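Local coordinates for protein arylesterase (Sulfolobus solfataricus, PDB 5L2P) that hydrolyses a broad range of aromatic esters, p-nitrophenyl fatty acid esters and organophosphates such as paraoxon, at residues 193-198 against 251-256; 180-185 against 281-286. All blocks are in the same frame, centred on the assembly; numbering follows the deposited sequence.

Contact 1: residues 193-198 against 251-256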
ATOM      1  N   LYS A 193      -5.894   5.089  -2.662  1.00 45.49           N
ATOM      2  CA  LYS A 193      -5.645   5.101  -1.242  1.00 45.93           C
ATOM      3  C   LYS A 193      -5.139   6.477  -0.767  1.00 48.52           C
ATOM      4  O   LYS A 193      -5.568   6.985   0.293  1.00 47.91           O
ATOM      5  CB  LYS A 193      -4.604   4.056  -0.862  1.00 44.67           C
ATOM      6  CG  LYS A 193      -5.151   2.661  -0.927  1.00 47.01           C
ATOM      7  CD  LYS A 193      -6.029   2.324   0.260  1.00 47.75           C
ATOM      8  CE  LYS A 193      -6.835   1.078   0.037  1.00 48.91           C
ATOM      9  NZ  LYS A 193      -7.622   0.841   1.277  1.00 53.11           N
ATOM     10  N   SER A 194      -4.200   7.044  -1.524  1.00 44.94           N
ATOM     11  CA  SER A 194      -3.627   8.333  -1.157  1.00 44.92           C
ATOM     12  C   SER A 194      -4.736   9.401  -1.050  1.00 44.65           C
ATOM     13  O   SER A 194      -4.740  10.143  -0.095  1.00 49.75           O
ATOM     14  CB  SER A 194      -2.539   8.759  -2.172  1.00 42.53           C
ATOM     15  OG  SER A 194      -3.064   9.070  -3.421  1.00 40.69           O
ATOM     16  N   MET A 195      -5.670   9.414  -1.997  1.00 43.47           N
ATOM     17  CA  MET A 195      -6.737  10.374  -2.029  1.00 45.66           C
ATOM     18  C   MET A 195      -7.639  10.275  -0.795  1.00 49.08           C
ATOM     19  O   MET A 195      -7.884  11.280  -0.095  1.00 53.54           O
ATOM     20  CB  MET A 195      -7.564  10.243  -3.306  1.00 44.98           C
ATOM     21  CG  MET A 195      -8.755  11.222  -3.378  1.00 46.67           C
ATOM     22  SD  MET A 195      -8.312  12.988  -3.350  1.00 50.44           S
ATOM     23  CE  MET A 195      -7.450  13.139  -4.913  1.00 47.01           C
ATOM     24  N   ASN A 196      -8.057   9.051  -0.490  1.00 50.73           N
ATOM     25  CA  ASN A 196      -9.002   8.842   0.593  1.00 48.66           C
ATOM     26  C   ASN A 196      -8.379   9.019   1.973  1.00 49.31           C
ATOM     27  O   ASN A 196      -9.050   9.422   2.897  1.00 51.79           O
ATOM     28  CB  ASN A 196      -9.648   7.462   0.447  1.00 46.53           C
ATOM     29  CG  ASN A 196     -10.665   7.429  -0.667  1.00 47.31           C
ATOM     30  OD1 ASN A 196     -11.759   7.928  -0.493  1.00 53.25           O
ATOM     31  ND2 ASN A 196     -10.314   6.900  -1.828  1.00 46.14           N
ATOM     32  N   ARG A 197      -7.096   8.728   2.097  1.00 50.34           N
ATOM     33  CA  ARG A 197      -6.414   8.777   3.376  1.00 49.14           C
ATOM     34  C   ARG A 197      -5.858  10.128   3.701  1.00 47.71           C
ATOM     35  O   ARG A 197      -5.833  10.521   4.875  1.00 49.11           O
ATOM     36  CB  ARG A 197      -5.261   7.763   3.399  1.00 50.98           C
ATOM     37  CG  ARG A 197      -5.648   6.305   3.430  1.00 50.93           C
ATOM     38  CD  ARG A 197      -4.432   5.371   3.425  1.00 50.23           C
ATOM     39  NE  ARG A 197      -4.893   4.028   3.784  1.00 51.22           N
ATOM     40  CZ  ARG A 197      -4.216   2.906   3.623  1.00 48.96           C
ATOM     41  NH1 ARG A 197      -3.027   2.902   3.079  1.00 47.84           N
ATOM     42  NH2 ARG A 197      -4.763   1.785   4.026  1.00 51.48           N
ATOM     43  N   TYR A 198      -5.389  10.855   2.701  1.00 47.99           N
ATOM     44  CA  TYR A 198      -4.704  12.135   2.982  1.00 50.27           C
ATOM     45  C   TYR A 198      -5.425  13.328   2.376  1.00 50.49           C
ATOM     46  O   TYR A 198      -4.795  14.347   2.094  1.00 49.99           O
ATOM     47  CB  TYR A 198      -3.286  12.094   2.457  1.00 50.57           C
ATOM     48  CG  TYR A 198      -2.566  10.807   2.750  1.00 49.85           C
ATOM     49  CD1 TYR A 198      -2.458  10.322   4.049  1.00 50.42           C
ATOM     50  CD2 TYR A 198      -1.993  10.080   1.734  1.00 48.99           C
ATOM     51  CE1 TYR A 198      -1.817   9.123   4.320  1.00 50.34           C
ATOM     52  CE2 TYR A 198      -1.348   8.890   1.993  1.00 47.88           C
ATOM     53  CZ  TYR A 198      -1.270   8.409   3.284  1.00 49.14           C
ATOM     54  OH  TYR A 198      -0.591   7.241   3.588  1.00 49.89           O
ATOM     55  N   ASP A 251       0.452  12.894   0.241  1.00 41.68           N
ATOM     56  CA  ASP A 251      -0.193  13.803  -0.654  1.00 40.61           C
ATOM     57  C   ASP A 251      -1.375  13.062  -1.235  1.00 41.88           C
ATOM     58  O   ASP A 251      -1.234  11.929  -1.681  1.00 43.24           O
ATOM     59  CB  ASP A 251       0.796  14.158  -1.748  1.00 39.27           C
ATOM     60  CG  ASP A 251       0.261  15.194  -2.756  1.00 40.06           C
ATOM     61  OD1 ASP A 251      -0.972  15.420  -2.843  1.00 38.33           O
ATOM     62  OD2 ASP A 251       1.128  15.766  -3.470  1.00 40.71           O
ATOM     63  N   PRO A 252      -2.558  13.679  -1.223  1.00 43.52           N
ATOM     64  CA  PRO A 252      -3.699  12.965  -1.816  1.00 44.52           C
ATOM     65  C   PRO A 252      -3.540  12.693  -3.317  1.00 42.64           C
ATOM     66  O   PRO A 252      -4.138  11.781  -3.831  1.00 51.96           O
ATOM     67  CB  PRO A 252      -4.897  13.885  -1.511  1.00 44.43           C
ATOM     68  CG  PRO A 252      -4.297  15.217  -1.251  1.00 45.56           C
ATOM     69  CD  PRO A 252      -2.972  14.936  -0.607  1.00 44.37           C
ATOM     70  N   LEU A 253      -2.740  13.475  -4.002  1.00 42.30           N
ATOM     71  CA  LEU A 253      -2.560  13.368  -5.440  1.00 43.60           C
ATOM     72  C   LEU A 253      -1.435  12.399  -5.780  1.00 41.53           C
ATOM     73  O   LEU A 253      -1.090  12.265  -6.970  1.00 39.60           O
ATOM     74  CB  LEU A 253      -2.214  14.757  -6.058  1.00 44.66           C
ATOM     75  CG  LEU A 253      -3.152  15.927  -5.793  1.00 47.50           C
ATOM     76  CD1 LEU A 253      -2.605  17.190  -6.454  1.00 50.40           C
ATOM     77  CD2 LEU A 253      -4.561  15.636  -6.286  1.00 48.91           C
ATOM     78  N   ARG A 254      -0.837  11.769  -4.758  1.00 40.74           N
ATOM     79  CA  ARG A 254       0.294  10.856  -4.973  1.00 40.05           C
ATOM     80  C   ARG A 254       0.016   9.779  -6.001  1.00 41.03           C
ATOM     81  O   ARG A 254       0.788   9.589  -6.927  1.00 42.57           O
ATOM     82  CB  ARG A 254       0.694  10.211  -3.656  1.00 38.96           C
ATOM     83  CG  ARG A 254       1.903   9.269  -3.695  1.00 37.61           C
ATOM     84  CD  ARG A 254       1.999   8.440  -2.407  1.00 38.37           C
ATOM     85  NE  ARG A 254       0.962   7.412  -2.366  1.00 38.93           N
ATOM     86  CZ  ARG A 254       0.582   6.752  -1.292  1.00 40.41           C
ATOM     87  NH1 ARG A 254       1.132   6.999  -0.124  1.00 42.41           N
ATOM     88  NH2 ARG A 254      -0.366   5.819  -1.404  1.00 41.25           N
ATOM     89  N   ASP A 255      -1.089   9.061  -5.839  1.00 42.74           N
ATOM     90  CA  ASP A 255      -1.336   7.863  -6.673  1.00 40.67           C
ATOM     91  C   ASP A 255      -1.636   8.194  -8.130  1.00 44.56           C
ATOM     92  O   ASP A 255      -1.153   7.490  -9.034  1.00 52.80           O
ATOM     93  CB  ASP A 255      -2.418   6.976  -6.053  1.00 40.53           C
ATOM     94  CG  ASP A 255      -1.918   6.278  -4.746  1.00 40.40           C
ATOM     95  OD1 ASP A 255      -0.680   6.162  -4.581  1.00 38.82           O
ATOM     96  OD2 ASP A 255      -2.739   5.875  -3.896  1.00 40.67           O
ATOM     97  N   GLN A 256      -2.370   9.269  -8.400  1.00 45.09           N
ATOM     98  CA  GLN A 256      -2.623   9.711  -9.785  1.00 44.84           C
ATOM     99  C   GLN A 256      -1.356  10.148 -10.497  1.00 46.21           C
ATOM    100  O   GLN A 256      -1.191   9.860 -11.688  1.00 47.64           O
ATOM    101  CB  GLN A 256      -3.679  10.834  -9.871  1.00 44.72           C
ATOM    102  CG  GLN A 256      -3.302  12.160  -9.275  1.00 43.83           C
ATOM    103  CD  GLN A 256      -4.509  13.080  -9.144  1.00 45.17           C
ATOM    104  OE1 GLN A 256      -4.768  13.955  -9.995  1.00 45.88           O
ATOM    105  NE2 GLN A 256      -5.262  12.886  -8.077  1.00 45.87           N
TER

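Contact 2: residues 180-185 against 281-286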
ATOM      1  N   VAL A 180       8.552  18.225 -16.516  1.00 49.87           N
ATOM      2  CA  VAL A 180       8.756  17.947 -15.117  1.00 48.77           C
ATOM      3  C   VAL A 180       7.541  18.342 -14.288  1.00 50.65           C
ATOM      4  O   VAL A 180       7.542  19.383 -13.650  1.00 49.92           O
ATOM      5  CB  VAL A 180      10.015  18.651 -14.591  1.00 48.77           C
ATOM      6  CG1 VAL A 180      10.354  18.192 -13.180  1.00 47.91           C
ATOM      7  CG2 VAL A 180      11.190  18.332 -15.505  1.00 49.41           C
ATOM      8  N   PRO A 181       6.497  17.484 -14.288  1.00 51.33           N
ATOM      9  CA  PRO A 181       5.374  17.699 -13.386  1.00 49.67           C
ATOM     10  C   PRO A 181       5.701  17.228 -11.984  1.00 49.96           C
ATOM     11  O   PRO A 181       5.969  16.040 -11.756  1.00 50.86           O
ATOM     12  CB  PRO A 181       4.251  16.863 -14.008  1.00 50.34           C
ATOM     13  CG  PRO A 181       4.940  15.826 -14.811  1.00 49.78           C
ATOM     14  CD  PRO A 181       6.312  16.295 -15.142  1.00 49.75           C
ATOM     15  N   VAL A 182       5.677  18.165 -11.046  1.00 50.17           N
ATOM     16  CA  VAL A 182       5.911  17.863  -9.652  1.00 47.60           C
ATOM     17  C   VAL A 182       4.554  17.882  -8.940  1.00 49.82           C
ATOM     18  O   VAL A 182       3.751  18.811  -9.084  1.00 52.08           O
ATOM     19  CB  VAL A 182       6.832  18.912  -9.048  1.00 49.85           C
ATOM     20  CG1 VAL A 182       7.029  18.680  -7.547  1.00 51.76           C
ATOM     21  CG2 VAL A 182       8.153  18.907  -9.786  1.00 49.29           C
ATOM     22  N   VAL A 183       4.314  16.847  -8.154  1.00 50.14           N
ATOM     23  CA  VAL A 183       3.035  16.638  -7.496  1.00 50.08           C
ATOM     24  C   VAL A 183       1.807  17.091  -8.321  1.00 48.37           C
ATOM     25  O   VAL A 183       0.899  17.711  -7.792  1.00 49.04           O
ATOM     26  CB  VAL A 183       3.039  17.235  -6.073  1.00 53.63           C
ATOM     27  CG1 VAL A 183       4.112  16.517  -5.223  1.00 55.28           C
ATOM     28  CG2 VAL A 183       3.262  18.765  -6.101  1.00 52.59           C
ATOM     29  N   PRO A 184       1.729  16.667  -9.575  1.00 47.23           N
ATOM     30  CA  PRO A 184       0.660  17.101 -10.435  1.00 47.80           C
ATOM     31  C   PRO A 184      -0.753  16.596 -10.132  1.00 48.29           C
ATOM     32  O   PRO A 184      -0.947  15.486  -9.600  1.00 52.51           O
ATOM     33  CB  PRO A 184       1.069  16.476 -11.796  1.00 51.58           C
ATOM     34  CG  PRO A 184       1.718  15.193 -11.425  1.00 49.92           C
ATOM     35  CD  PRO A 184       2.456  15.495 -10.144  1.00 50.53           C
ATOM     36  N   PHE A 185      -1.732  17.404 -10.531  1.00 45.99           N
ATOM     37  CA  PHE A 185      -3.114  16.947 -10.731  1.00 43.72           C
ATOM     38  C   PHE A 185      -3.274  16.497 -12.181  1.00 44.70           C
ATOM     39  O   PHE A 185      -3.054  17.280 -13.107  1.00 42.63           O
ATOM     40  CB  PHE A 185      -4.098  18.078 -10.416  1.00 41.91           C
ATOM     41  CG  PHE A 185      -5.531  17.730 -10.662  1.00 39.73           C
ATOM     42  CD1 PHE A 185      -6.075  17.776 -11.952  1.00 39.55           C
ATOM     43  CD2 PHE A 185      -6.356  17.344  -9.618  1.00 38.30           C
ATOM     44  CE1 PHE A 185      -7.420  17.459 -12.180  1.00 37.33           C
ATOM     45  CE2 PHE A 185      -7.691  17.015  -9.862  1.00 37.45           C
ATOM     46  CZ  PHE A 185      -8.210  17.078 -11.144  1.00 36.67           C
ATOM     47  N   HIS A 281       1.970  17.384   0.330  1.00 46.62           N
ATOM     48  CA  HIS A 281       1.893  18.001  -0.983  1.00 49.18           C
ATOM     49  C   HIS A 281       2.803  19.219  -1.111  1.00 51.67           C
ATOM     50  O   HIS A 281       2.805  20.112  -0.261  1.00 53.86           O
ATOM     51  CB  HIS A 281       0.452  18.394  -1.255  1.00 51.19           C
ATOM     52  CG  HIS A 281       0.251  19.112  -2.546  1.00 53.47           C
ATOM     53  ND1 HIS A 281       0.277  18.481  -3.770  1.00 53.72           N
ATOM     54  CD2 HIS A 281       0.008  20.417  -2.802  1.00 56.66           C
ATOM     55  CE1 HIS A 281       0.051  19.364  -4.724  1.00 56.65           C
ATOM     56  NE2 HIS A 281      -0.101  20.551  -4.165  1.00 57.54           N
ATOM     57  N   ALA A 282       3.586  19.218  -2.182  1.00 55.58           N
ATOM     58  CA  ALA A 282       4.499  20.344  -2.514  1.00 53.43           C
ATOM     59  C   ALA A 282       5.642  20.560  -1.503  1.00 50.78           C
ATOM     60  O   ALA A 282       6.326  21.533  -1.569  1.00 54.07           O
ATOM     61  CB  ALA A 282       3.700  21.598  -2.746  1.00 51.33           C
ATOM     62  N   PHE A 283       5.848  19.611  -0.602  1.00 49.22           N
ATOM     63  CA  PHE A 283       6.931  19.650   0.378  1.00 48.40           C
ATOM     64  C   PHE A 283       6.805  20.830   1.338  1.00 48.71           C
ATOM     65  O   PHE A 283       7.778  21.333   1.853  1.00 46.53           O
ATOM     66  CB  PHE A 283       8.297  19.588  -0.318  1.00 48.01           C
ATOM     67  CG  PHE A 283       8.313  18.660  -1.517  1.00 49.14           C
ATOM     68  CD1 PHE A 283       8.096  17.306  -1.382  1.00 48.16           C
ATOM     69  CD2 PHE A 283       8.486  19.163  -2.800  1.00 51.49           C
ATOM     70  CE1 PHE A 283       8.074  16.457  -2.479  1.00 49.35           C
ATOM     71  CE2 PHE A 283       8.457  18.327  -3.907  1.00 52.95           C
ATOM     72  CZ  PHE A 283       8.250  16.966  -3.741  1.00 51.63           C
ATOM     73  N   LEU A 284       5.566  21.226   1.609  1.00 48.99           N
ATOM     74  CA  LEU A 284       5.271  22.310   2.521  1.00 48.94           C
ATOM     75  C   LEU A 284       5.655  21.980   3.944  1.00 49.89           C
ATOM     76  O   LEU A 284       5.445  20.857   4.414  1.00 48.56           O
ATOM     77  CB  LEU A 284       3.794  22.670   2.416  1.00 49.61           C
ATOM     78  CG  LEU A 284       3.601  23.529   1.155  1.00 52.57           C
ATOM     79  CD1 LEU A 284       2.239  23.285   0.513  1.00 54.00           C
ATOM     80  CD2 LEU A 284       3.831  25.028   1.433  1.00 54.96           C
ATOM     81  N   GLY A 285       6.186  22.986   4.642  1.00 51.87           N
ATOM     82  CA  GLY A 285       6.703  22.798   5.991  1.00 54.38           C
ATOM     83  C   GLY A 285       8.127  22.244   6.035  1.00 55.12           C
ATOM     84  O   GLY A 285       8.640  21.980   7.133  1.00 57.71           O
ATOM     85  N   SER A 286       8.738  22.042   4.864  1.00 53.60           N
ATOM     86  CA  SER A 286      10.102  21.585   4.769  1.00 54.01           C
ATOM     87  C   SER A 286      10.866  22.265   3.641  1.00 52.57           C
ATOM     88  O   SER A 286      10.990  21.720   2.553  1.00 51.12           O
ATOM     89  CB  SER A 286      10.156  20.062   4.571  1.00 55.57           C
ATOM     90  OG  SER A 286      11.517  19.615   4.562  1.00 57.73           O
TER

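Contact 1: residues 193-198 against 251-256
The chi1 of Ser194 (69°) places OG between backbone N and carbonyl carbon, and that of Asp255 (-70°) sets CG anti to the carbonyl carbon. Each side chain receives the backbone N-H of the other. Asp255 OD2 accepts from Ser194 N (3.0 Å), from above the carboxylate plane and fairly straight, 164° at the hydrogen. Ser194 OG accepts from Asp255 N (3.1 Å). Ser194 OG also donates to Pro252 O (2.9 Å), well above the carbonyl plane. In this alpha/beta hydrolase fold, 251-256 leads from strand 242-248 into helix 254-266 and begins with Asp251, the inferred acid of the catalytic triad. Asp251 OD1 accepts from Leu253 N (2.9 Å), a capping bond. Arg254 is bent at chi3 and holds Asp255 OD1 side-on, through NE (3.0 Å) and NH2 (3.2 Å). Ser194 CB lies over one face of this guanidinium, toward its rim. An alanine in place of Asp255 would remove the acceptor of Ser194 N and the salt-bridge partner of Arg254, and would probably loosen the join between the segments. Met195 crosses Pro252 obliquely, with Met195 SD 4.0 Å from Pro252 CB. The Tyr198 ring turns an edge to Asp251 O.

Contact 2: residues 180-185 against 281-286
Val183 lies against the imidazole of His281. Val183 CG2 meets His281 CE1 at 3.5 Å, and Val183 CB sits 3.8 Å from His281 ND1. The approach is oblique to the ring. The backbone of Val183 joins in, with Val183 O 3.6 Å from His281 CE1. Val183 has left-handed helical backbone angles (phi 35°, psi 50°), so the chain turns just after strand 178-182 and the valine side chain points to the histidine loop. The histidine has CG anti to its backbone N (chi1 177°), which carries the ring over to Val183. The next residue also touches the ring: Ala282 CB lies over one face, offset toward the rim. Ala282 CB meets Val183 CG2 as well, at 4.4 Å.

An apolar patch lies beside it. Val182 CG1 touches Phe283 CE2 at 3.9 Å, and the two side chains cross at about a right angle. Val183 CG1 comes to 4.4 Å from Phe283 CZ. The phenyl ring also packs on Val246 and Ala248 of strand 242-248 and on Val293 of helix 287-305. Val182 packs in turn on Phe153 and Ile155 of strand 150-155 and on Ile297 of helix 287-305. Phe283 opens a type II beta turn that leads to this helix.

The polar atoms of the imidazole look elsewhere. ND1 is hydrogen-bonded to Asp251 and NE2 to Ser156, which fixes the rotation of the ring while Val183 packs beside it. The arrangement is consistent with the Ser-His-Asp catalytic triad of an alpha/beta hydrolase. His281, the inferred catalytic histidine, is on a loop after the last strand. Ser156, the inferred nucleophile, comes just after strand 150-155, at the turn into helix 157-171, probably the nucleophile elbow.

The centres of contacts 1 and 2 are about 13 Å apart. Along the chain the order is 180-185, 193-198, 251-256, 281-286, so both segments of contact 1 fall between those of contact 2. Strands 178-182 and 242-248 are parallel neighbours in the central sheet. Segment 180-185 covers the end of strand 178-182 and the turn after it, and 251-256 follows strand 242-248. The two contacts meet at the active site, where the side chains of Asp251 and His281 join them. Val183 also packs on Asp251. Contact 1 thus ties the loop of the inferred acid to helix 193-197, while contact 2 seats His281, the inferred catalytic histidine, beside it.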